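Vibralactone Cyclase (Boreostereum vibrans, PDB 6KD0) probably catalyses the cyclization that forms the fused bicyclic beta-lactone of vibralactone, using an alpha/beta-hydrolase fold. Local coordinates at residues Tyr95-Cys103 and Asp148-Ala157; Ala165-Ile173 and Phe196-Gln204. All coordinates share one frame; numbering follows the deposited sequence.

Contact 1. Residues Tyr95-Cys103 and Asp148-Ala157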
# COMPACT_ATOMS: atom_id res chain seq x y z
N TYR A 95 13.75 -12.74 12.51
CA TYR A 95 13.40 -12.70 11.10
C TYR A 95 13.45 -11.27 10.59
O TYR A 95 13.38 -10.32 11.38
CB TYR A 95 12.00 -13.27 10.87
CG TYR A 95 11.87 -14.67 11.39
CD1 TYR A 95 12.24 -15.76 10.61
CD2 TYR A 95 11.42 -14.91 12.68
CE1 TYR A 95 12.14 -17.05 11.09
CE2 TYR A 95 11.30 -16.20 13.17
CZ TYR A 95 11.66 -17.26 12.37
OH TYR A 95 11.54 -18.54 12.88
N PRO A 96 13.56 -11.07 9.27
CA PRO A 96 13.40 -9.72 8.72
C PRO A 96 12.02 -9.17 9.03
O PRO A 96 11.10 -9.90 9.44
CB PRO A 96 13.61 -9.91 7.21
CG PRO A 96 14.30 -11.26 7.07
CD PRO A 96 13.83 -12.08 8.23
N LEU A 97 11.87 -7.86 8.82
CA LEU A 97 10.72 -7.09 9.29
C LEU A 97 9.98 -6.50 8.09
O LEU A 97 10.58 -5.76 7.31
CB LEU A 97 11.20 -5.95 10.21
CG LEU A 97 10.35 -5.49 11.40
CD1 LEU A 97 10.59 -4.01 11.72
CD2 LEU A 97 8.90 -5.78 11.21
N LEU A 98 8.70 -6.82 7.96
CA LEU A 98 7.83 -6.23 6.94
C LEU A 98 6.77 -5.38 7.62
O LEU A 98 6.01 -5.88 8.45
CB LEU A 98 7.16 -7.32 6.10
CG LEU A 98 6.09 -6.83 5.12
CD1 LEU A 98 6.71 -6.05 3.96
CD2 LEU A 98 5.25 -8.00 4.61
N TYR A 99 6.69 -4.10 7.25
CA TYR A 99 5.72 -3.18 7.84
C TYR A 99 4.71 -2.82 6.75
O TYR A 99 5.08 -2.20 5.76
CB TYR A 99 6.43 -1.94 8.38
CG TYR A 99 5.54 -0.96 9.09
CD1 TYR A 99 5.24 -1.14 10.44
CD2 TYR A 99 5.04 0.17 8.45
CE1 TYR A 99 4.44 -0.26 11.13
CE2 TYR A 99 4.23 1.07 9.14
CZ TYR A 99 3.95 0.84 10.49
OH TYR A 99 3.17 1.72 11.21
N TRP A 100 3.45 -3.22 6.95
CA TRP A 100 2.43 -3.18 5.91
C TRP A 100 1.38 -2.14 6.24
O TRP A 100 0.87 -2.10 7.37
CB TRP A 100 1.78 -4.57 5.75
CG TRP A 100 0.61 -4.52 4.84
CD1 TRP A 100 -0.69 -4.23 5.19
CD2 TRP A 100 0.62 -4.68 3.42
NE1 TRP A 100 -1.48 -4.24 4.07
CE2 TRP A 100 -0.71 -4.52 2.97
CE3 TRP A 100 1.61 -4.98 2.48
CZ2 TRP A 100 -1.07 -4.63 1.63
CZ3 TRP A 100 1.25 -5.08 1.14
CH2 TRP A 100 -0.08 -4.90 0.73
N VAL A 101 1.05 -1.29 5.25
CA VAL A 101 0.07 -0.21 5.42
C VAL A 101 -1.13 -0.47 4.51
O VAL A 101 -1.02 -0.36 3.27
CB VAL A 101 0.68 1.16 5.14
CG1 VAL A 101 -0.25 2.26 5.68
CG2 VAL A 101 2.06 1.25 5.75
N HIS A 102 -2.29 -0.70 5.13
CA HIS A 102 -3.49 -1.11 4.41
C HIS A 102 -4.11 0.04 3.61
O HIS A 102 -3.82 1.23 3.82
CB HIS A 102 -4.52 -1.68 5.41
CG HIS A 102 -5.18 -0.63 6.25
ND1 HIS A 102 -6.15 0.21 5.76
CD2 HIS A 102 -5.02 -0.31 7.56
CE1 HIS A 102 -6.54 1.04 6.73
NE2 HIS A 102 -5.87 0.74 7.83
N CYS A 103 -5.02 -0.33 2.72
CA CYS A 103 -5.67 0.58 1.80
C CYS A 103 -6.92 1.21 2.42
O CYS A 103 -7.28 0.96 3.58
CB CYS A 103 -6.07 -0.15 0.52
SG CYS A 103 -7.59 -1.14 0.73
N ASP A 148 0.39 8.53 12.40
CA ASP A 148 0.18 7.22 13.03
C ASP A 148 1.01 6.15 12.35
O ASP A 148 1.62 5.30 13.02
CB ASP A 148 -1.29 6.81 12.97
CG ASP A 148 -2.19 7.62 13.92
OD1 ASP A 148 -1.68 8.46 14.71
OD2 ASP A 148 -3.42 7.40 13.87
N VAL A 149 1.03 6.14 11.01
CA VAL A 149 1.84 5.16 10.28
C VAL A 149 3.30 5.29 10.68
O VAL A 149 4.01 4.29 10.90
CB VAL A 149 1.63 5.35 8.77
CG1 VAL A 149 2.65 4.53 7.97
CG2 VAL A 149 0.18 4.95 8.37
N TYR A 150 3.77 6.53 10.84
CA TYR A 150 5.16 6.75 11.19
C TYR A 150 5.45 6.31 12.62
O TYR A 150 6.49 5.71 12.90
CB TYR A 150 5.52 8.22 11.01
CG TYR A 150 7.01 8.46 11.00
CD1 TYR A 150 7.80 7.98 9.97
CD2 TYR A 150 7.61 9.20 12.01
CE1 TYR A 150 9.16 8.22 9.95
CE2 TYR A 150 8.98 9.44 11.99
CZ TYR A 150 9.74 8.95 10.97
OH TYR A 150 11.09 9.21 10.95
N ALA A 151 4.56 6.65 13.55
CA ALA A 151 4.74 6.19 14.93
C ALA A 151 4.80 4.66 15.00
O ALA A 151 5.61 4.09 15.74
CB ALA A 151 3.61 6.73 15.80
N GLY A 152 3.95 3.99 14.22
CA GLY A 152 3.99 2.54 14.17
C GLY A 152 5.28 2.02 13.61
O GLY A 152 5.80 0.99 14.06
N LEU A 153 5.84 2.72 12.61
CA LEU A 153 7.11 2.31 12.00
C LEU A 153 8.23 2.43 13.02
O LEU A 153 9.09 1.54 13.13
CB LEU A 153 7.40 3.17 10.77
CG LEU A 153 8.63 2.80 9.93
CD1 LEU A 153 8.45 1.42 9.31
CD2 LEU A 153 8.92 3.84 8.84
N LYS A 154 8.21 3.52 13.81
CA LYS A 154 9.21 3.69 14.85
C LYS A 154 9.07 2.62 15.91
O LYS A 154 10.07 2.04 16.36
CB LYS A 154 9.09 5.08 15.48
CG LYS A 154 9.60 6.22 14.62
CD LYS A 154 9.48 7.56 15.36
CE LYS A 154 10.50 7.66 16.49
NZ LYS A 154 10.36 8.93 17.28
N TRP A 155 7.83 2.33 16.32
CA TRP A 155 7.60 1.30 17.33
C TRP A 155 8.11 -0.05 16.85
O TRP A 155 8.80 -0.75 17.59
CB TRP A 155 6.11 1.22 17.66
CG TRP A 155 5.82 0.19 18.70
CD1 TRP A 155 5.82 0.38 20.05
CD2 TRP A 155 5.55 -1.20 18.48
NE1 TRP A 155 5.55 -0.81 20.69
CE2 TRP A 155 5.38 -1.79 19.75
CE3 TRP A 155 5.43 -2.00 17.34
CZ2 TRP A 155 5.08 -3.15 19.90
CZ3 TRP A 155 5.14 -3.36 17.50
CH2 TRP A 155 4.97 -3.91 18.77
N ALA A 156 7.80 -0.41 15.60
CA ALA A 156 8.19 -1.71 15.07
C ALA A 156 9.70 -1.83 14.97
O ALA A 156 10.27 -2.88 15.28
CB ALA A 156 7.55 -1.94 13.70
N ALA A 157 10.38 -0.75 14.54
CA ALA A 157 11.84 -0.76 14.49
C ALA A 157 12.43 -0.94 15.89
O ALA A 157 13.31 -1.77 16.11
CB ALA A 157 12.37 0.52 13.84

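Contact 2. Residues Ala165-Ile173 and Phe196-Gln204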
# COMPACT_ATOMS: atom_id res chain seq x y z
N ALA A 165 11.61 -10.18 15.49
CA ALA A 165 12.03 -9.51 14.28
C ALA A 165 13.35 -8.79 14.52
O ALA A 165 13.68 -8.39 15.64
CB ALA A 165 10.97 -8.50 13.80
N ASP A 166 14.12 -8.64 13.45
CA ASP A 166 15.36 -7.87 13.50
C ASP A 166 15.49 -7.09 12.20
O ASP A 166 15.77 -7.68 11.14
CB ASP A 166 16.58 -8.78 13.74
CG ASP A 166 17.91 -8.03 13.71
OD1 ASP A 166 17.92 -6.78 13.56
OD2 ASP A 166 18.96 -8.70 13.84
N PRO A 167 15.27 -5.78 12.23
CA PRO A 167 15.30 -5.00 10.99
C PRO A 167 16.66 -4.98 10.32
O PRO A 167 16.74 -4.67 9.12
CB PRO A 167 14.87 -3.59 11.44
CG PRO A 167 15.12 -3.54 12.89
CD PRO A 167 14.98 -4.95 13.41
N LYS A 168 17.73 -5.31 11.05
CA LYS A 168 19.03 -5.49 10.40
C LYS A 168 19.02 -6.66 9.44
O LYS A 168 19.87 -6.69 8.54
CB LYS A 168 20.13 -5.70 11.45
CG LYS A 168 20.24 -4.61 12.49
CD LYS A 168 21.00 -3.40 11.98
CE LYS A 168 22.50 -3.65 11.97
NZ LYS A 168 23.12 -3.31 10.66
N LYS A 169 18.10 -7.60 9.60
CA LYS A 169 17.96 -8.69 8.65
C LYS A 169 17.14 -8.30 7.43
O LYS A 169 17.00 -9.11 6.50
CB LYS A 169 17.33 -9.90 9.34
CG LYS A 169 18.15 -10.35 10.54
CD LYS A 169 17.79 -11.76 10.98
CE LYS A 169 18.81 -12.30 11.98
NZ LYS A 169 18.49 -13.73 12.35
N GLY A 170 16.64 -7.07 7.38
CA GLY A 170 15.76 -6.64 6.32
C GLY A 170 14.62 -5.87 6.94
O GLY A 170 14.09 -6.29 7.97
N PHE A 171 14.25 -4.76 6.32
CA PHE A 171 13.25 -3.85 6.88
C PHE A 171 12.55 -3.22 5.68
O PHE A 171 13.01 -2.22 5.13
CB PHE A 171 13.90 -2.83 7.80
CG PHE A 171 12.94 -2.00 8.60
CD1 PHE A 171 11.59 -2.33 8.67
CD2 PHE A 171 13.38 -0.87 9.29
CE1 PHE A 171 10.72 -1.54 9.41
CE2 PHE A 171 12.52 -0.09 10.02
CZ PHE A 171 11.19 -0.42 10.08
N VAL A 172 11.44 -3.83 5.27
CA VAL A 172 10.72 -3.45 4.06
C VAL A 172 9.40 -2.79 4.46
O VAL A 172 8.63 -3.36 5.24
CB VAL A 172 10.47 -4.67 3.15
CG1 VAL A 172 9.56 -4.29 1.98
CG2 VAL A 172 11.80 -5.21 2.63
N ILE A 173 9.12 -1.62 3.90
CA ILE A 173 7.81 -1.00 4.10
C ILE A 173 7.00 -1.19 2.84
O ILE A 173 7.51 -1.09 1.71
CB ILE A 173 7.93 0.49 4.48
CG1 ILE A 173 6.55 1.03 4.87
CG2 ILE A 173 8.54 1.31 3.34
CD1 ILE A 173 6.61 2.34 5.56
N PHE A 196 16.31 6.42 12.72
CA PHE A 196 16.40 5.22 11.89
C PHE A 196 17.81 4.94 11.41
O PHE A 196 18.00 4.00 10.63
CB PHE A 196 15.47 5.35 10.67
CG PHE A 196 14.01 5.15 10.99
CD1 PHE A 196 13.49 3.88 11.14
CD2 PHE A 196 13.17 6.24 11.18
CE1 PHE A 196 12.15 3.69 11.45
CE2 PHE A 196 11.84 6.06 11.49
CZ PHE A 196 11.33 4.80 11.63
N ALA A 197 18.80 5.73 11.86
CA ALA A 197 20.16 5.61 11.35
C ALA A 197 20.67 4.17 11.44
O ALA A 197 21.29 3.66 10.51
CB ALA A 197 21.10 6.55 12.10
N ASN A 198 20.42 3.51 12.57
CA ASN A 198 20.92 2.17 12.80
C ASN A 198 20.00 1.07 12.30
O ASN A 198 20.43 -0.08 12.21
CB ASN A 198 21.17 1.94 14.29
CG ASN A 198 22.26 2.83 14.83
OD1 ASN A 198 23.07 3.37 14.06
ND2 ASN A 198 22.27 3.03 16.15
N THR A 199 18.73 1.37 12.03
CA THR A 199 17.76 0.41 11.50
C THR A 199 17.04 1.03 10.31
O THR A 199 15.82 1.24 10.35
CB THR A 199 16.78 -0.04 12.58
OG1 THR A 199 15.97 1.09 12.99
CG2 THR A 199 17.52 -0.61 13.80
N PRO A 200 17.76 1.35 9.24
CA PRO A 200 17.12 2.01 8.10
C PRO A 200 16.22 1.06 7.35
O PRO A 200 16.39 -0.17 7.38
CB PRO A 200 18.31 2.44 7.22
CG PRO A 200 19.32 1.36 7.48
CD PRO A 200 19.19 1.08 8.97
N LEU A 201 15.25 1.64 6.65
CA LEU A 201 14.47 0.87 5.69
C LEU A 201 15.41 0.31 4.63
O LEU A 201 16.33 1.00 4.18
CB LEU A 201 13.40 1.74 5.04
CG LEU A 201 12.22 2.12 5.94
CD1 LEU A 201 11.31 3.13 5.23
CD2 LEU A 201 11.42 0.88 6.31
N THR A 202 15.20 -0.95 4.25
CA THR A 202 16.00 -1.54 3.18
C THR A 202 15.22 -1.75 1.89
O THR A 202 15.79 -2.23 0.91
CB THR A 202 16.61 -2.88 3.63
OG1 THR A 202 15.57 -3.83 3.89
CG2 THR A 202 17.41 -2.68 4.90
N GLY A 203 13.94 -1.41 1.85
CA GLY A 203 13.16 -1.59 0.65
C GLY A 203 11.76 -1.07 0.84
O GLY A 203 11.29 -0.88 1.97
N GLN A 204 11.09 -0.86 -0.28
CA GLN A 204 9.73 -0.36 -0.25
C GLN A 204 8.93 -0.92 -1.41
O GLN A 204 9.39 -0.90 -2.55
CB GLN A 204 9.70 1.17 -0.31
CG GLN A 204 8.29 1.71 -0.42
CD GLN A 204 8.23 3.15 0.00
OE1 GLN A 204 9.16 3.91 -0.26
NE2 GLN A 204 7.16 3.52 0.69
O HOH W 1 17.75 -2.09 8.89

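Contact 1. Residues Tyr95-Cys103 and Asp148-Ala157
Tyr99 swings its ring to the side opposite its own backbone N (chi1 -176°), and the phenol leaves strand 97-101 to drive its hydroxyl into the backbone of helix 144-158. From the helix, a near-trans first torsion of Leu153 (chi1 -175°) carries CG toward that ring, and CD1 then lies over one face, 3.7 Å from Tyr99 CD2. The CA of Leu153 sits above the ring too, 4.0 Å from its centroid and toward the rim, a CH-pi contact made by the helix backbone itself. In the ring plane, at the edge, CG1 of Val149 lies 4.0 Å from Tyr99 CE2. The hydroxyl donates a weak hydrogen bond, 2.7 Å from Tyr99 OH to Val149 O; that carbonyl already accepts the helical bond from Leu153 N, and the phenol joins as its second donor. Gly152, without a side chain, brings its CA within 3.2 Å of Tyr99 OH. On one flank of Tyr99, Val101 and Val149 meet tip to tip, CG1 of Val101 3.8 Å from CG2 of Val149. On the other, Leu97 CD1 rests 3.7 Å from Ala156 O. Val130 and Ile132 of the neighbouring strand add to the packing around Tyr99. The axes of strand 97-101 and helix segment 148-157 run nearly antiparallel, at 165° and 9.9 Å apart, the helix-on-sheet layer expected of an alpha/beta-hydrolase fold.

Contact 2. Residues Ala165-Ile173 and Phe196-Gln204
Phe171 and Leu201 make the central side-chain contact: CD2 of Leu201 stands directly above the centre of the Phe171 ring, 3.7 Å from the centroid and on the ring normal, a CH-pi contact. Thr199 O approaches the edge of that ring in its plane, 3.4 Å from Phe171 CD2, and CE1 of Phe196 meets the edge at CE2. The other methyl of Leu201, CD1, reaches CG2 of Ile173. Beside this cluster the backbones are tied together. Thr202 puts its OG1 between its own backbone N and carbonyl carbon (chi1 64°), from where it accepts a nearly straight hydrogen bond, 2.9 Å from Phe171 N to Thr202 OG1 with 171° at the hydrogen. Phe171 O in turn accepts from Thr202 N at 2.7 Å, and then Ile173 N donates to Gly203 O at 3.0 Å, in the parallel pairing of strands 171-176 and 203-207. Ile173 and Gln204 lie side by side, pointing the same way, with Ile173 CG2 3.7 Å from Gln204 NE2; that amide also makes a weak hydrogen bond to Ser183 of helix 178-192. Farther out, one water donates to Pro167 O and Pro200 O, bridging the 3-10 segment 167-169 and the loop at Pro200, while Asp166 OD1 accepts from Lys168 N in an Asx turn. Ala157 of helix 144-158 packs against Thr199. The threonine hydroxyl thus takes the place of a backbone carbonyl in receiving the Phe171 N-H, so polar pairing begins before the first bridge, Val172 with Gly203, alongside an apolar core.

Contacts 1 and 2 have centres about 10 Å apart and share a sheet in which strands 97-101 and 171-176 are neighbours. Backbone pairs join them directly: Tyr95 O lies 2.8 Å from Asp166 N, and Leu97 N 2.9 Å from Gly170 O, both probable hydrogen bonds. Leu153 ties the two cores, its CD1 reaching 3.4 Å from Phe171 CZ while it also packs on the ring in contact 1. Strand 171-176 carries Gly175 and runs on to Ser177 and Gly179, which together fit a nucleophile elbow, with Ser177, His311 and Asp281 a likely triad. The side chain of Val101 touches the elbow residues; that of Ile173 lies near them.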